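Local coordinates for protein aminotransferase (Bacillus subtilis, PDB 6L1O) that transfers amino groups with the help of the cofactor pyridoxal 5'-phosphate and takes part in making the dipeptide antibiotic bacilysin, at residues V89-P93 / E94-A98; V109-Q112 / C113-P117; P146-E149 / E150-Y153. All blocks are in the same frame, centred on the assembly; numbering follows the deposited sequence.

Interaction 1. Residues V89-P93 / E94-A98; sequences VTINP and ETEVA
Asn92 and Glu96 clasp each other across a tight turn that leads from helix 73-87 into strand 97-100. The main-chain N-H of Asn92 runs almost straight (173°) to OE1 of Glu96 at 2.7 Å, meeting the carboxylate on its anti side. In return Glu96 N binds Asn92 O at 2.8 Å, and a longer bond from Thr95 N shares that carbonyl, closing a type I turn over Pro93 and Glu94. With CG anti to the backbone N (chi1 -169°), Asn92 turns its amide back on the chain, where OD1 accepts Glu94 N at 3.0 Å: an Asx turn. A water bridges Pro93 O and Val97 N within the same turn.

The tightly packed part is apolar: CG2 of Ile91 meets CG2 of Val97 at 3.6 Å, the two side chains crossing at about a right angle, with Val252 of the neighbouring strand touching both. The solvent side is looser, for the exposed Glu94 sends its carboxylate away from the turn.

Lys228 forms a salt bridge with the same OE1 that accepts the Asn92 amide, so this oxygen is gripped twice, which probably helps to keep the carboxylate ionised.

Interaction 2. Residues V109-Q112 / C113-P117; sequences VLTQ and CLLNP
Cys113 N donates to Val109 O at 2.9 Å, one of the last regular bonds of helix 103-114. Two residues on, Thr111 O takes Leu115 N at 3.0 Å and, weakly, Leu114 N at 3.4 Å, as the helix ends. Leu115 is also where the backbone departs from helical angles (-121°/132°), and the chain then runs extended through Asn116 and Pro117. A water spans the break, donating to Gln112 O and to Leu115 O, the latter at 2.6 Å.

The side chains lean back over the carbonyls of the preceding turn. Cys113 holds its sulfur anti to its own carbonyl carbon (chi1 -71°), which brings SG alongside the Val109 side chain, 4.2 Å from CG1. Leu114 lays CG against Leu110 O at 3.3 Å, while its branches face strands 168-174 and 202-206. Leu115 likewise puts CB 3.3 Å from Thr111 O, and its CD1 approaches Thr111 CB. The Thr111 hydroxyl turns back into the helix instead, bonded to Tyr108 O, its strongest partner, and to Leu107 O, which must share its one proton. Cys113 and Gln112 both rest on Phe264 of helix 255-266, so the helix end is wedged between that helix on one hand and the strands of the central sheet on the other.

A helix end leaves carbonyls without partners in the next turn, and here Ser6 of the second subunit binds Gln112 O through its hydroxyl and, weakly, Cys113 O. Just past the helix, Asp7 N of that subunit makes a separate bond to Asn116 OD1. The first turn of the same helix carries Gly103 and Lys104 of the pyridoxal phosphate pocket. Gln112 O is thus satisfied jointly by water and the partner chain, and the helix end is tied into the subunit interface.

Interaction 3. Residues P146-E149 / E150-Y153; sequences PLYE and ENGY
Tyr153 lies with one ring face against the backbone of Glu149, whose CA sits 3.7 Å from the ring centroid and only 12° off the normal, a clear CH-pi contact. The two side chains then run side by side in the same direction, carboxylate and ring planes within 19° of parallel, and the phenol OH of Tyr153 comes to 3.5 Å from Glu149 CB. Glu149 achieves this by setting CG anti to its backbone N and staying extended, so its aliphatic part follows the ring outward. Leu147 touches the other end of the tyrosine: its CB is 4.2 Å from Tyr153 CD1, and its branches close round Tyr153 O, which is also bound by the hydroxyl of Tyr175.

The backbone that brings these groups together is a single 3-10 turn closed by a Schellman motif. Tyr153 N reaches back to Tyr148 O at 2.9 Å, and inside that loop Gly152 N binds Glu149 O, with Gly152 in the left-handed region (phi 65°) as the motif requires at this point. Tyr153 too has a positive phi, so two left-handed residues in succession turn the chain back and help to place the ring. Asn151 N also donates to Tyr148 O, from the opposite face of the carbonyl plane to Tyr153 N.

Elsewhere on the turn, Asn151 and Tyr148 lie side by side, amide and ring planes steeply inclined. ND2 of Asn151 stands at the ring edge, 4.1 Å from CD2 of Tyr148, and gives one of its hydrogens to a water. This water in turn accepts Tyr148 N and donates to Pro146 O, tying the asparagine to the end of strand 141-146. Trp327 meets the Tyr153 ring nearly at right angles.

In the fold
The three local contacts follow one another along the chain without touching. Interactions 1 and 2 are neighbours in sequence, since strand 97-100, entered at the first, precedes helix 103-114, ended by the second; their centres are 21 Å apart, their nearest atoms about 7 Å. Interaction 3 lies farther off, its centre 33 Å from that of interaction 1 and 28 Å from that of interaction 2. Interactions 1 and 3 adjoin the outermost strands, 97-100 and 141-146, of the seven-stranded sheet within this chain. The side chains of Leu110 and Leu147 stay about 10 and 11 Å from bound pyridoxal phosphate, so interactions 2 and 3 stand clear of the pocket; in interaction 1, Val97 is about 9 Å, side chain to side chain, from Phe237 of the cofactor site.

Interaction 1. Residues V89-P93 / E94-A98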
loop_
_atom_site.group_PDB
_atom_site.type_symbol
_atom_site.label_atom_id
_atom_site.label_comp_id
_atom_site.label_asym_id
_atom_site.label_seq_id
_atom_site.Cartn_x
_atom_site.Cartn_y
_atom_site.Cartn_z
ATOM N N VAL B 89 -27.313 5.960 4.960
ATOM C CA VAL B 89 -26.907 5.993 3.531
ATOM C C VAL B 89 -26.895 4.589 2.936
ATOM O O VAL B 89 -26.286 3.659 3.506
ATOM C CB VAL B 89 -25.517 6.628 3.378
ATOM C CG1 VAL B 89 -24.997 6.565 1.922
ATOM C CG2 VAL B 89 -25.568 8.065 3.857
ATOM N N THR B 90 -27.540 4.447 1.781
ATOM C CA THR B 90 -27.570 3.209 1.047
ATOM C C THR B 90 -26.354 3.071 0.147
ATOM O O THR B 90 -26.156 3.882 -0.753
ATOM C CB THR B 90 -28.844 3.099 0.156
ATOM O OG1 THR B 90 -29.985 2.976 0.994
ATOM C CG2 THR B 90 -28.761 1.824 -0.716
ATOM N N ILE B 91 -25.587 2.009 0.378
ATOM C CA ILE B 91 -24.370 1.718 -0.399
ATOM C C ILE B 91 -24.471 0.313 -0.988
ATOM O O ILE B 91 -24.749 -0.628 -0.264
ATOM C CB ILE B 91 -23.105 1.795 0.497
ATOM C CG1 ILE B 91 -22.879 3.208 1.064
ATOM C CG2 ILE B 91 -21.886 1.321 -0.259
ATOM C CD1 ILE B 91 -22.592 4.284 0.053
ATOM N N ASN B 92 -24.239 0.175 -2.292
ATOM C CA ASN B 92 -24.097 -1.136 -2.910
ATOM C C ASN B 92 -22.722 -1.746 -2.605
ATOM O O ASN B 92 -21.746 -1.277 -3.122
ATOM C CB ASN B 92 -24.264 -1.052 -4.440
ATOM C CG ASN B 92 -24.399 -2.429 -5.082
ATOM O OD1 ASN B 92 -23.895 -3.444 -4.558
ATOM N ND2 ASN B 92 -25.089 -2.482 -6.227
ATOM N N PRO B 93 -22.659 -2.810 -1.774
ATOM C CA PRO B 93 -21.327 -3.284 -1.398
ATOM C C PRO B 93 -20.498 -3.816 -2.555
ATOM O O PRO B 93 -19.271 -3.838 -2.480
ATOM C CB PRO B 93 -21.615 -4.398 -0.365
ATOM C CG PRO B 93 -23.054 -4.767 -0.553
ATOM C CD PRO B 93 -23.724 -3.531 -1.044
ATOM N N GLU B 94 -21.169 -4.257 -3.618
ATOM C CA GLU B 94 -20.486 -4.928 -4.698
ATOM C C GLU B 94 -19.933 -3.926 -5.701
ATOM O O GLU B 94 -19.026 -4.256 -6.420
ATOM C CB GLU B 94 -21.412 -5.997 -5.349
ATOM C CG GLU B 94 -21.849 -7.063 -4.340
ATOM C CD GLU B 94 -22.491 -8.300 -4.948
ATOM O OE1 GLU B 94 -21.981 -8.823 -5.959
ATOM O OE2 GLU B 94 -23.510 -8.777 -4.404
ATOM N N THR B 95 -20.490 -2.714 -5.753
ATOM C CA THR B 95 -20.088 -1.738 -6.724
ATOM C C THR B 95 -19.563 -0.437 -6.150
ATOM O O THR B 95 -18.905 0.285 -6.845
ATOM C CB THR B 95 -21.223 -1.335 -7.691
ATOM O OG1 THR B 95 -22.246 -0.695 -6.957
ATOM C CG2 THR B 95 -21.794 -2.578 -8.422
ATOM N N GLU B 96 -19.879 -0.125 -4.901
ATOM C CA GLU B 96 -19.609 1.241 -4.417
ATOM C C GLU B 96 -18.588 1.308 -3.267
ATOM O O GLU B 96 -18.502 2.307 -2.596
ATOM C CB GLU B 96 -20.908 1.894 -4.002
ATOM C CG GLU B 96 -21.834 2.147 -5.179
ATOM C CD GLU B 96 -23.197 2.776 -4.802
ATOM O OE1 GLU B 96 -23.821 2.379 -3.780
ATOM O OE2 GLU B 96 -23.661 3.658 -5.577
ATOM N N VAL B 97 -17.840 0.260 -3.067
ATOM C CA VAL B 97 -16.850 0.206 -1.979
ATOM C C VAL B 97 -15.507 -0.236 -2.491
ATOM O O VAL B 97 -15.405 -1.213 -3.209
ATOM C CB VAL B 97 -17.302 -0.774 -0.875
ATOM C CG1 VAL B 97 -16.305 -0.773 0.295
ATOM C CG2 VAL B 97 -18.711 -0.415 -0.394
ATOM N N ALA B 98 -14.446 0.449 -2.068
ATOM C CA ALA B 98 -13.103 0.004 -2.286
ATOM C C ALA B 98 -12.308 0.126 -0.989
ATOM O O ALA B 98 -12.545 1.056 -0.241
ATOM C CB ALA B 98 -12.426 0.793 -3.376
HETATM O O HOH W 1 -17.554 -2.634 -4.394
#

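Interaction 2. Residues V109-Q112 / C113-P117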
loop_
_atom_site.group_PDB
_atom_site.type_symbol
_atom_site.label_atom_id
_atom_site.label_comp_id
_atom_site.label_asym_id
_atom_site.label_seq_id
_atom_site.Cartn_x
_atom_site.Cartn_y
_atom_site.Cartn_z
ATOM N N VAL B 109 -4.068 6.900 -4.269
ATOM C CA VAL B 109 -4.775 6.115 -5.337
ATOM C C VAL B 109 -5.850 6.979 -5.994
ATOM O O VAL B 109 -5.976 7.005 -7.211
ATOM C CB VAL B 109 -5.345 4.818 -4.769
ATOM C CG1 VAL B 109 -6.232 4.078 -5.785
ATOM C CG2 VAL B 109 -4.229 3.927 -4.255
ATOM N N LEU B 110 -6.603 7.723 -5.182
ATOM C CA LEU B 110 -7.702 8.494 -5.681
ATOM C C LEU B 110 -7.212 9.589 -6.591
ATOM O O LEU B 110 -7.760 9.754 -7.680
ATOM C CB LEU B 110 -8.576 9.049 -4.559
ATOM C CG LEU B 110 -9.519 8.056 -3.865
ATOM C CD1 LEU B 110 -10.036 8.621 -2.536
ATOM C CD2 LEU B 110 -10.663 7.694 -4.750
ATOM N N THR B 111 -6.144 10.270 -6.216
ATOM C CA THR B 111 -5.554 11.290 -7.100
ATOM C C THR B 111 -4.926 10.761 -8.361
ATOM O O THR B 111 -5.010 11.397 -9.416
ATOM C CB THR B 111 -4.574 12.197 -6.345
ATOM O OG1 THR B 111 -3.512 11.414 -5.769
ATOM C CG2 THR B 111 -5.298 12.941 -5.251
ATOM N N GLN B 112 -4.274 9.605 -8.291
ATOM C CA GLN B 112 -3.764 8.967 -9.485
ATOM C C GLN B 112 -4.878 8.560 -10.444
ATOM O O GLN B 112 -4.707 8.620 -11.687
ATOM C CB GLN B 112 -2.878 7.747 -9.146
ATOM C CG GLN B 112 -1.560 8.122 -8.466
ATOM C CD GLN B 112 -0.551 8.657 -9.486
ATOM O OE1 GLN B 112 -0.429 8.104 -10.588
ATOM N NE2 GLN B 112 0.180 9.677 -9.122
ATOM N N CYS B 113 -6.008 8.143 -9.900
ATOM C CA CYS B 113 -7.185 7.764 -10.702
ATOM C C CYS B 113 -7.966 8.921 -11.324
ATOM O O CYS B 113 -8.646 8.728 -12.336
ATOM C CB CYS B 113 -8.170 6.965 -9.888
ATOM S SG CYS B 113 -7.602 5.345 -9.500
ATOM N N LEU B 114 -7.883 10.097 -10.719
ATOM C CA LEU B 114 -8.781 11.184 -11.089
ATOM C C LEU B 114 -8.111 12.442 -11.625
ATOM O O LEU B 114 -8.816 13.339 -12.049
ATOM C CB LEU B 114 -9.691 11.518 -9.895
ATOM C CG LEU B 114 -10.551 10.356 -9.356
ATOM C CD1 LEU B 114 -11.365 10.749 -8.145
ATOM C CD2 LEU B 114 -11.550 9.874 -10.414
ATOM N N LEU B 115 -6.777 12.529 -11.530
ATOM C CA LEU B 115 -6.047 13.703 -11.949
ATOM C C LEU B 115 -5.027 13.372 -13.024
ATOM O O LEU B 115 -4.248 12.416 -12.889
ATOM C CB LEU B 115 -5.337 14.373 -10.764
ATOM C CG LEU B 115 -6.023 15.325 -9.825
ATOM C CD1 LEU B 115 -5.108 15.693 -8.644
ATOM C CD2 LEU B 115 -6.469 16.620 -10.517
ATOM N N ASN B 116 -5.031 14.168 -14.089
ATOM C CA ASN B 116 -3.985 14.093 -15.137
ATOM C C ASN B 116 -2.966 15.160 -14.945
ATOM O O ASN B 116 -3.250 16.185 -14.342
ATOM C CB ASN B 116 -4.603 14.291 -16.538
ATOM C CG ASN B 116 -5.422 13.126 -16.974
ATOM O OD1 ASN B 116 -4.994 11.978 -16.812
ATOM N ND2 ASN B 116 -6.591 13.386 -17.581
ATOM N N PRO B 117 -1.759 14.927 -15.411
ATOM C CA PRO B 117 -0.739 15.941 -15.310
ATOM C C PRO B 117 -1.353 17.184 -15.908
ATOM O O PRO B 117 -2.091 17.121 -16.847
ATOM C CB PRO B 117 0.379 15.373 -16.174
ATOM C CG PRO B 117 0.246 13.940 -15.943
ATOM C CD PRO B 117 -1.224 13.731 -16.039
HETATM O O HOH W 2 -2.753 10.306 -13.034
#

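Interaction 3. Residues P146-E149 / E150-Y153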
loop_
_atom_site.group_PDB
_atom_site.type_symbol
_atom_site.label_atom_id
_atom_site.label_comp_id
_atom_site.label_asym_id
_atom_site.label_seq_id
_atom_site.Cartn_x
_atom_site.Cartn_y
_atom_site.Cartn_z
ATOM N N PRO B 146 -9.778 29.248 0.212
ATOM C CA PRO B 146 -9.488 29.720 1.561
ATOM C C PRO B 146 -10.640 29.455 2.547
ATOM O O PRO B 146 -11.831 29.613 2.223
ATOM C CB PRO B 146 -9.238 31.208 1.360
ATOM C CG PRO B 146 -9.962 31.559 0.146
ATOM C CD PRO B 146 -9.863 30.370 -0.756
ATOM N N LEU B 147 -10.294 28.972 3.720
ATOM C CA LEU B 147 -11.299 28.744 4.776
ATOM C C LEU B 147 -11.109 29.836 5.813
ATOM O O LEU B 147 -10.075 29.896 6.499
ATOM C CB LEU B 147 -11.157 27.348 5.387
ATOM C CG LEU B 147 -11.012 26.135 4.479
ATOM C CD1 LEU B 147 -10.944 24.836 5.278
ATOM C CD2 LEU B 147 -12.101 26.091 3.424
ATOM N N TYR B 148 -12.093 30.732 5.921
ATOM C CA TYR B 148 -12.012 31.797 6.884
ATOM C C TYR B 148 -12.959 31.536 8.057
ATOM O O TYR B 148 -14.084 31.016 7.851
ATOM C CB TYR B 148 -12.364 33.142 6.214
ATOM C CG TYR B 148 -11.423 33.517 5.108
ATOM C CD1 TYR B 148 -10.081 33.763 5.377
ATOM C CD2 TYR B 148 -11.869 33.662 3.822
ATOM C CE1 TYR B 148 -9.195 34.121 4.362
ATOM C CE2 TYR B 148 -11.006 34.038 2.793
ATOM C CZ TYR B 148 -9.677 34.274 3.076
ATOM O OH TYR B 148 -8.812 34.598 2.066
ATOM N N GLU B 149 -12.541 31.942 9.248
ATOM C CA GLU B 149 -13.362 31.790 10.458
ATOM C C GLU B 149 -14.749 32.443 10.301
ATOM O O GLU B 149 -15.762 31.902 10.760
ATOM C CB GLU B 149 -12.674 32.400 11.656
ATOM C CG GLU B 149 -13.499 32.305 12.948
ATOM C CD GLU B 149 -12.679 32.574 14.192
ATOM O OE1 GLU B 149 -11.586 33.164 14.063
ATOM O OE2 GLU B 149 -13.133 32.208 15.304
ATOM N N GLU B 150 -14.784 33.577 9.602
ATOM C CA GLU B 150 -16.042 34.295 9.331
ATOM C C GLU B 150 -17.040 33.435 8.569
ATOM O O GLU B 150 -18.249 33.578 8.733
ATOM C CB GLU B 150 -15.737 35.574 8.538
ATOM C CG GLU B 150 -14.962 36.626 9.309
ATOM C CD GLU B 150 -13.431 36.539 9.198
ATOM O OE1 GLU B 150 -12.833 35.428 8.935
ATOM O OE2 GLU B 150 -12.822 37.610 9.415
ATOM N N ASN B 151 -16.549 32.555 7.709
ATOM C CA ASN B 151 -17.430 31.601 6.998
ATOM C C ASN B 151 -17.508 30.228 7.669
ATOM O O ASN B 151 -17.934 29.286 7.047
ATOM C CB ASN B 151 -16.967 31.396 5.554
ATOM C CG ASN B 151 -16.778 32.681 4.822
ATOM O OD1 ASN B 151 -17.507 33.643 5.048
ATOM N ND2 ASN B 151 -15.834 32.706 3.919
ATOM N N GLY B 152 -17.131 30.143 8.951
ATOM C CA GLY B 152 -17.208 28.857 9.683
ATOM C C GLY B 152 -16.233 27.859 9.069
ATOM O O GLY B 152 -16.396 26.675 9.171
ATOM N N TYR B 153 -15.210 28.378 8.398
ATOM C CA TYR B 153 -14.180 27.583 7.803
ATOM C C TYR B 153 -14.720 26.666 6.732
ATOM O O TYR B 153 -14.157 25.622 6.459
ATOM C CB TYR B 153 -13.408 26.833 8.897
ATOM C CG TYR B 153 -12.630 27.709 9.823
ATOM C CD1 TYR B 153 -11.482 28.359 9.405
ATOM C CD2 TYR B 153 -12.952 27.771 11.165
ATOM C CE1 TYR B 153 -10.706 29.099 10.290
ATOM C CE2 TYR B 153 -12.198 28.522 12.043
ATOM C CZ TYR B 153 -11.080 29.183 11.593
ATOM O OH TYR B 153 -10.338 29.904 12.497
HETATM O O HOH W 3 -14.016 30.588 3.695
#